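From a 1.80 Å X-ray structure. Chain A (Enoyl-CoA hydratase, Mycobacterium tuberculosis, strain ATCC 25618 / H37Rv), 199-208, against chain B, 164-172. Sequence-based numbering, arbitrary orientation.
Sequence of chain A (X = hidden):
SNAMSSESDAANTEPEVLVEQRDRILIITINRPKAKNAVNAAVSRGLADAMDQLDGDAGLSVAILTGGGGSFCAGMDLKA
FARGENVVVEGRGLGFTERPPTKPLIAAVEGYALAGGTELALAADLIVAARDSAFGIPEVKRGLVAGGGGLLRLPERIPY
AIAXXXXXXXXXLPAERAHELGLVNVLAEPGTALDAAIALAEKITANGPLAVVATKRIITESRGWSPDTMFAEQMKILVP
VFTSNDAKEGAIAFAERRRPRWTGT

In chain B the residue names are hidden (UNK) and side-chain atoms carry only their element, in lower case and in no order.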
ATOM      1  N   ALA A 199       2.000 -14.768 -22.369  1.00 16.41           N
ATOM      2  CA  ALA A 199       3.375 -14.975 -21.914  1.00 19.17           C
ATOM      3  C   ALA A 199       3.437 -15.027 -20.391  1.00 18.91           C
ATOM      4  O   ALA A 199       4.100 -15.895 -19.816  1.00 18.38           O
ATOM      5  CB  ALA A 199       4.290 -13.881 -22.452  1.00 19.45           C
ATOM      6  N   LEU A 200       2.732 -14.107 -19.738  1.00 14.92           N
ATOM      7  CA  LEU A 200       2.654 -14.097 -18.278  1.00 17.45           C
ATOM      8  C   LEU A 200       1.986 -15.361 -17.742  1.00 16.51           C
ATOM      9  O   LEU A 200       2.485 -15.985 -16.805  1.00 16.64           O
ATOM     10  CB  LEU A 200       1.895 -12.857 -17.796  1.00 15.20           C
ATOM     11  CG  LEU A 200       1.719 -12.628 -16.297  1.00 16.23           C
ATOM     12  CD1 LEU A 200       3.078 -12.644 -15.601  1.00 17.81           C
ATOM     13  CD2 LEU A 200       0.996 -11.299 -16.063  1.00 14.59           C
ATOM     14  N   ALA A 201       0.860 -15.736 -18.347  1.00 13.79           N
ATOM     15  CA  ALA A 201       0.137 -16.935 -17.947  1.00 17.51           C
ATOM     16  C   ALA A 201       1.010 -18.182 -18.079  1.00 17.18           C
ATOM     17  O   ALA A 201       1.000 -19.051 -17.205  1.00 15.91           O
ATOM     18  CB  ALA A 201      -1.137 -17.091 -18.776  1.00 15.87           C
ATOM     19  N   GLU A 202       1.769 -18.265 -19.165  1.00 15.91           N
ATOM     20  CA  GLU A 202       2.627 -19.425 -19.396  1.00 18.02           C
ATOM     21  C   GLU A 202       3.727 -19.521 -18.336  1.00 18.60           C
ATOM     22  O   GLU A 202       4.113 -20.621 -17.941  1.00 19.81           O
ATOM     23  CB  GLU A 202       3.234 -19.387 -20.803  1.00 15.36           C
ATOM     24  CG  GLU A 202       2.242 -19.811 -21.889  1.00 22.73           C
ATOM     25  CD  GLU A 202       2.775 -19.640 -23.299  1.00 36.61           C
ATOM     26  OE1 GLU A 202       3.854 -19.037 -23.470  1.00 37.20           O
ATOM     27  OE2 GLU A 202       2.108 -20.121 -24.242  1.00 42.72           O
ATOM     28  N   LYS A 203       4.221 -18.379 -17.866  1.00 18.73           N
ATOM     29  CA  LYS A 203       5.208 -18.394 -16.792  1.00 20.56           C
ATOM     30  C   LYS A 203       4.597 -18.991 -15.522  1.00 22.52           C
ATOM     31  O   LYS A 203       5.238 -19.773 -14.816  1.00 23.41           O
ATOM     32  CB  LYS A 203       5.751 -16.985 -16.530  1.00 19.30           C
ATOM     33  CG  LYS A 203       6.651 -16.469 -17.652  1.00 31.01           C
ATOM     34  CD  LYS A 203       6.870 -14.962 -17.578  1.00 41.20           C
ATOM     35  CE  LYS A 203       7.825 -14.586 -16.456  1.00 37.42           C
ATOM     36  NZ  LYS A 203       9.133 -15.298 -16.534  1.00 31.90           N
ATOM     37  N   ILE A 204       3.343 -18.649 -15.253  1.00 15.93           N
ATOM     38  CA  ILE A 204       2.664 -19.153 -14.067  1.00 14.73           C
ATOM     39  C   ILE A 204       2.241 -20.625 -14.206  1.00 19.63           C
ATOM     40  O   ILE A 204       2.359 -21.403 -13.251  1.00 18.01           O
ATOM     41  CB  ILE A 204       1.444 -18.276 -13.740  1.00 13.11           C
ATOM     42  CG1 ILE A 204       1.912 -16.853 -13.409  1.00 12.80           C
ATOM     43  CG2 ILE A 204       0.677 -18.853 -12.572  1.00 13.81           C
ATOM     44  CD1 ILE A 204       0.777 -15.828 -13.351  1.00 14.71           C
ATOM     45  N   THR A 205       1.777 -21.026 -15.388  1.00 15.08           N
ATOM     46  CA  THR A 205       1.376 -22.420 -15.586  1.00 14.41           C
ATOM     47  C   THR A 205       2.575 -23.369 -15.538  1.00 16.84           C
ATOM     48  O   THR A 205       2.414 -24.571 -15.333  1.00 19.13           O
ATOM     49  CB  THR A 205       0.622 -22.634 -16.923  1.00 19.93           C
ATOM     50  OG1 THR A 205       1.482 -22.315 -18.023  1.00 27.21           O
ATOM     51  CG2 THR A 205      -0.617 -21.760 -16.988  1.00 16.52           C
ATOM     52  N   ALA A 206       3.779 -22.830 -15.721  1.00 16.65           N
ATOM     53  CA  ALA A 206       4.983 -23.652 -15.678  1.00 20.65           C
ATOM     54  C   ALA A 206       5.369 -23.983 -14.240  1.00 19.16           C
ATOM     55  O   ALA A 206       6.200 -24.858 -14.000  1.00 17.98           O
ATOM     56  CB  ALA A 206       6.140 -22.953 -16.387  1.00 20.35           C
ATOM     57  N   ASN A 207       4.772 -23.273 -13.288  1.00 15.62           N
ATOM     58  CA  ASN A 207       5.103 -23.474 -11.885  1.00 20.19           C
ATOM     59  C   ASN A 207       4.132 -24.457 -11.235  1.00 17.77           C
ATOM     60  O   ASN A 207       3.117 -24.807 -11.831  1.00 19.68           O
ATOM     61  CB  ASN A 207       5.123 -22.126 -11.162  1.00 12.20           C
ATOM     62  CG  ASN A 207       6.268 -21.245 -11.642  1.00 13.49           C
ATOM     63  OD1 ASN A 207       7.274 -21.748 -12.137  1.00 18.29           O
ATOM     64  ND2 ASN A 207       6.113 -19.928 -11.517  1.00 15.61           N
ATOM     65  N   GLY A 208       4.453 -24.926 -10.032  1.00 16.83           N
ATOM     66  CA  GLY A 208       3.658 -25.968  -9.394  1.00 17.60           C
ATOM     67  C   GLY A 208       2.237 -25.509  -9.130  1.00 15.23           C
ATOM     68  O   GLY A 208       2.031 -24.535  -8.409  1.00 17.59           O
TER
ATOM     69  N   UNK B 164       1.937 -10.109  -5.977  1.00 13.40           N
ATOM     70  CA  UNK B 164       1.263 -11.277  -6.556  1.00 13.97           C
ATOM     71  C   UNK B 164       2.038 -11.829  -7.753  1.00 15.38           C
ATOM     72  O   UNK B 164       2.291 -13.039  -7.847  1.00 12.90           O
ATOM     73  c   UNK B 164      -0.990 -12.080  -7.562  1.00 13.40           C
ATOM     74  c   UNK B 164      -2.845 -12.433  -5.270  1.00 20.70           C
ATOM     75 se   UNK B 164      -1.443 -13.435  -6.213  0.77 21.80          SE
ATOM     76  c   UNK B 164      -0.170 -10.916  -6.984  1.00 11.97           C
ATOM     77  N   UNK B 165       2.417 -10.942  -8.668  1.00 11.88           N
ATOM     78  CA  UNK B 165       3.128 -11.347  -9.878  1.00 11.72           C
ATOM     79  C   UNK B 165       4.436 -12.049  -9.536  1.00 12.69           C
ATOM     80  O   UNK B 165       4.740 -13.129 -10.062  1.00 12.24           O
ATOM     81  c   UNK B 165       3.411 -10.138 -10.770  1.00 13.47           C
ATOM     82  o   UNK B 165       5.693  -9.334 -13.531  1.00 25.00           O
ATOM     83  c   UNK B 165       4.309 -10.451 -11.951  1.00 16.04           C
ATOM     84  c   UNK B 165       4.792  -9.202 -12.677  1.00 23.04           C
ATOM     85  o   UNK B 165       4.285  -8.092 -12.392  1.00 17.27           O
ATOM     86  N   UNK B 166       5.206 -11.440  -8.641  1.00 11.04           N
ATOM     87  CA  UNK B 166       6.484 -12.018  -8.242  1.00 12.00           C
ATOM     88  C   UNK B 166       6.290 -13.369  -7.558  1.00 14.25           C
ATOM     89  O   UNK B 166       7.061 -14.307  -7.778  1.00 13.09           O
ATOM     90  c   UNK B 166       7.233 -11.050  -7.328  1.00 10.78           C
ATOM     91  c   UNK B 166       8.184  -8.747  -7.000  1.00 13.01           C
ATOM     92  c   UNK B 166       8.789 -10.077  -9.061  1.00 14.38           C
ATOM     93  c   UNK B 166       7.695  -9.771  -8.028  1.00 13.04           C
ATOM     94  N   UNK B 167       5.248 -13.473  -6.743  1.00 11.06           N
ATOM     95  CA  UNK B 167       4.992 -14.704  -6.007  1.00 13.43           C
ATOM     96  C   UNK B 167       4.537 -15.847  -6.929  1.00 13.84           C
ATOM     97  O   UNK B 167       4.910 -17.008  -6.723  1.00 15.23           O
ATOM     98  c   UNK B 167       3.955 -14.452  -4.909  1.00 11.43           C
ATOM     99  N   UNK B 168       3.744 -15.525  -7.948  1.00 12.11           N
ATOM    100  CA  UNK B 168       3.196 -16.558  -8.833  1.00 13.65           C
ATOM    101  C   UNK B 168       4.167 -16.968  -9.937  1.00 14.64           C
ATOM    102  O   UNK B 168       4.128 -18.102 -10.417  1.00 13.85           O
ATOM    103  c   UNK B 168       0.727 -15.804  -8.497  1.00 13.03           C
ATOM    104  c   UNK B 168      -0.562 -15.524  -9.255  1.00 13.47           C
ATOM    105  c   UNK B 168       0.545 -16.959  -7.519  1.00 15.96           C
ATOM    106  c   UNK B 168       1.881 -16.085  -9.464  1.00 12.98           C
ATOM    107  N   UNK B 169       5.020 -16.037 -10.359  1.00 13.26           N
ATOM    108  CA  UNK B 169       5.976 -16.320 -11.427  1.00 15.64           C
ATOM    109  C   UNK B 169       7.313 -16.815 -10.894  1.00 15.19           C
ATOM    110  O   UNK B 169       7.986 -17.615 -11.548  1.00 16.68           O
ATOM    111  c   UNK B 169       6.260 -15.082 -12.296  1.00 12.93           C
ATOM    112  c   UNK B 169       4.975 -14.551 -12.959  1.00 13.39           C
ATOM    113  o   UNK B 169       6.867 -14.062 -11.492  1.00 14.36           O
ATOM    114  N   UNK B 170       7.704 -16.319  -9.721  1.00 14.93           N
ATOM    115  CA  UNK B 170       9.028 -16.585  -9.174  1.00 12.91           C
ATOM    116  C   UNK B 170      10.127 -15.775  -9.850  1.00 17.81           C
ATOM    117  O   UNK B 170      11.311 -16.088  -9.703  1.00 16.05           O
ATOM    118  N   UNK B 171       9.736 -14.735 -10.589  1.00 13.50           N
ATOM    119  CA  UNK B 171      10.685 -13.859 -11.282  1.00 18.73           C
ATOM    120  C   UNK B 171      11.599 -13.113 -10.315  1.00 16.75           C
ATOM    121  O   UNK B 171      11.209 -12.808  -9.190  1.00 15.74           O
ATOM    122  c   UNK B 171       9.430 -13.367 -13.456  1.00 27.78           C
ATOM    123  o   UNK B 171       9.728 -14.532 -13.816  1.00 22.34           O
ATOM    124  o   UNK B 171       8.724 -12.603 -14.153  1.00 26.06           O
ATOM    125  c   UNK B 171       9.958 -12.812 -12.141  1.00 17.31           C
ATOM    126  N   UNK B 172      12.808 -12.799 -10.765  1.00 14.11           N
ATOM    127  CA  UNK B 172      13.675 -11.894 -10.019  1.00 15.81           C
ATOM    128  C   UNK B 172      13.145 -10.471 -10.064  1.00 17.75           C
ATOM    129  O   UNK B 172      12.561 -10.042 -11.062  1.00 19.25           O
ATOM    130  o   UNK B 172      15.354 -14.054  -9.520  1.00 26.05           O
ATOM    131  n   UNK B 172      16.994 -13.380 -10.889  1.00 30.88           N
ATOM    132  c   UNK B 172      15.830 -13.212 -10.279  1.00 22.51           C
ATOM    133  c   UNK B 172      15.101 -11.913 -10.571  1.00 22.08           C
TER
HETATM  134  O   HOH W   1       8.837 -17.515 -14.464  1.00 48.20           O

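Position 164 of chain B lies in a helix that begins earlier in the chain. Its side chain is an unbranched run of two carbons, a selenium and a terminal carbon, and it stays 7.1 Å or more from the chain A stretch. Selenium in this place identifies selenomethionine, Met B164. Position 165 carries three carbons in a row, the third bearing two oxygens, and the second of these carbons comes near Leu A200. That is a carboxylate on a two-methylene stem, hence Glu B165. Its middle methylene carbon, CG, approaches CD1 of Leu A200 at 4.4 Å, so the aliphatic stem makes the contact while carboxylate OE1 is hydrogen-bonded elsewhere in the structure.

Position 166 has four carbons forked at the second and reaches nothing in the chain A stretch; with both branches ending in single carbons, it is Leu B166. A lone carbon at 167, also out of reach, makes this residue Ala B167. At 168 four carbons again fork at the second; the side chain lies against Ile A204, and the backbone O takes a hydrogen bond from Asn A207. The fork is the pattern of leucine, and the residue is Leu B168. Its CB packs 4.0 Å from CG1 of Ile A204, and its backbone O accepts the hydrogen bond from ND2 of Asn A207 at 2.9 Å.

At 169 the first side-chain carbon carries both an oxygen and a carbon, and the carbon branch lies against Leu A200 and Ile A204. Such branching defines Thr B169. The methyl CG2 lies 3.8 Å from CD1 of Leu A200 and 3.9 Å from CG1 of Ile A204, whereas the hydroxyl turns back to its own chain: OG1 donates to O of Glu B165 at 2.7 Å. Position 170 has no side-chain atoms and is the first residue to leave helical geometry, with a phi of 76°. It is Gly B170, and positive phi by itself favours glycine.

The side chain at 171 has two carbons, the second carrying two oxygens, one of which meets the amine of Lys A203. This short carboxylate is Asp B171; its OD1 forms a salt bridge with NZ of Lys A203 at 2.9 Å, and its backbone N donates to OG1 of Thr B169 at 3.1 Å. Position 172 ends in a carbon bearing one oxygen and one nitrogen, after a single methylene. This carboxamide belongs to Asn B172, which makes no contact with the chain A stretch.

The two helices meet at 50°, and the nearest CA atoms, those of Ile A204 and Thr B169, are 5.1 Å apart. Around this approach Leu A200 and Ile A204 pack against the threonine methyl, and Ile A204 also meets Leu B168. Polar contacts complete the interface near the end of the chain B helix. Asn A207 ND2 donates to Leu B168 O and, through a weak bond of 3.0 Å, to Thr B169 O, engaging two successive carbonyls. A water reinforces the lysine contact, accepting from Lys A203 NZ at 3.0 Å and donating to Thr B169 O at 3.0 Å. The contact thus combines a small apolar centre with hydrogen bonds to backbone carbonyls and one salt bridge.

Chain B (164-172) MELALTGDN
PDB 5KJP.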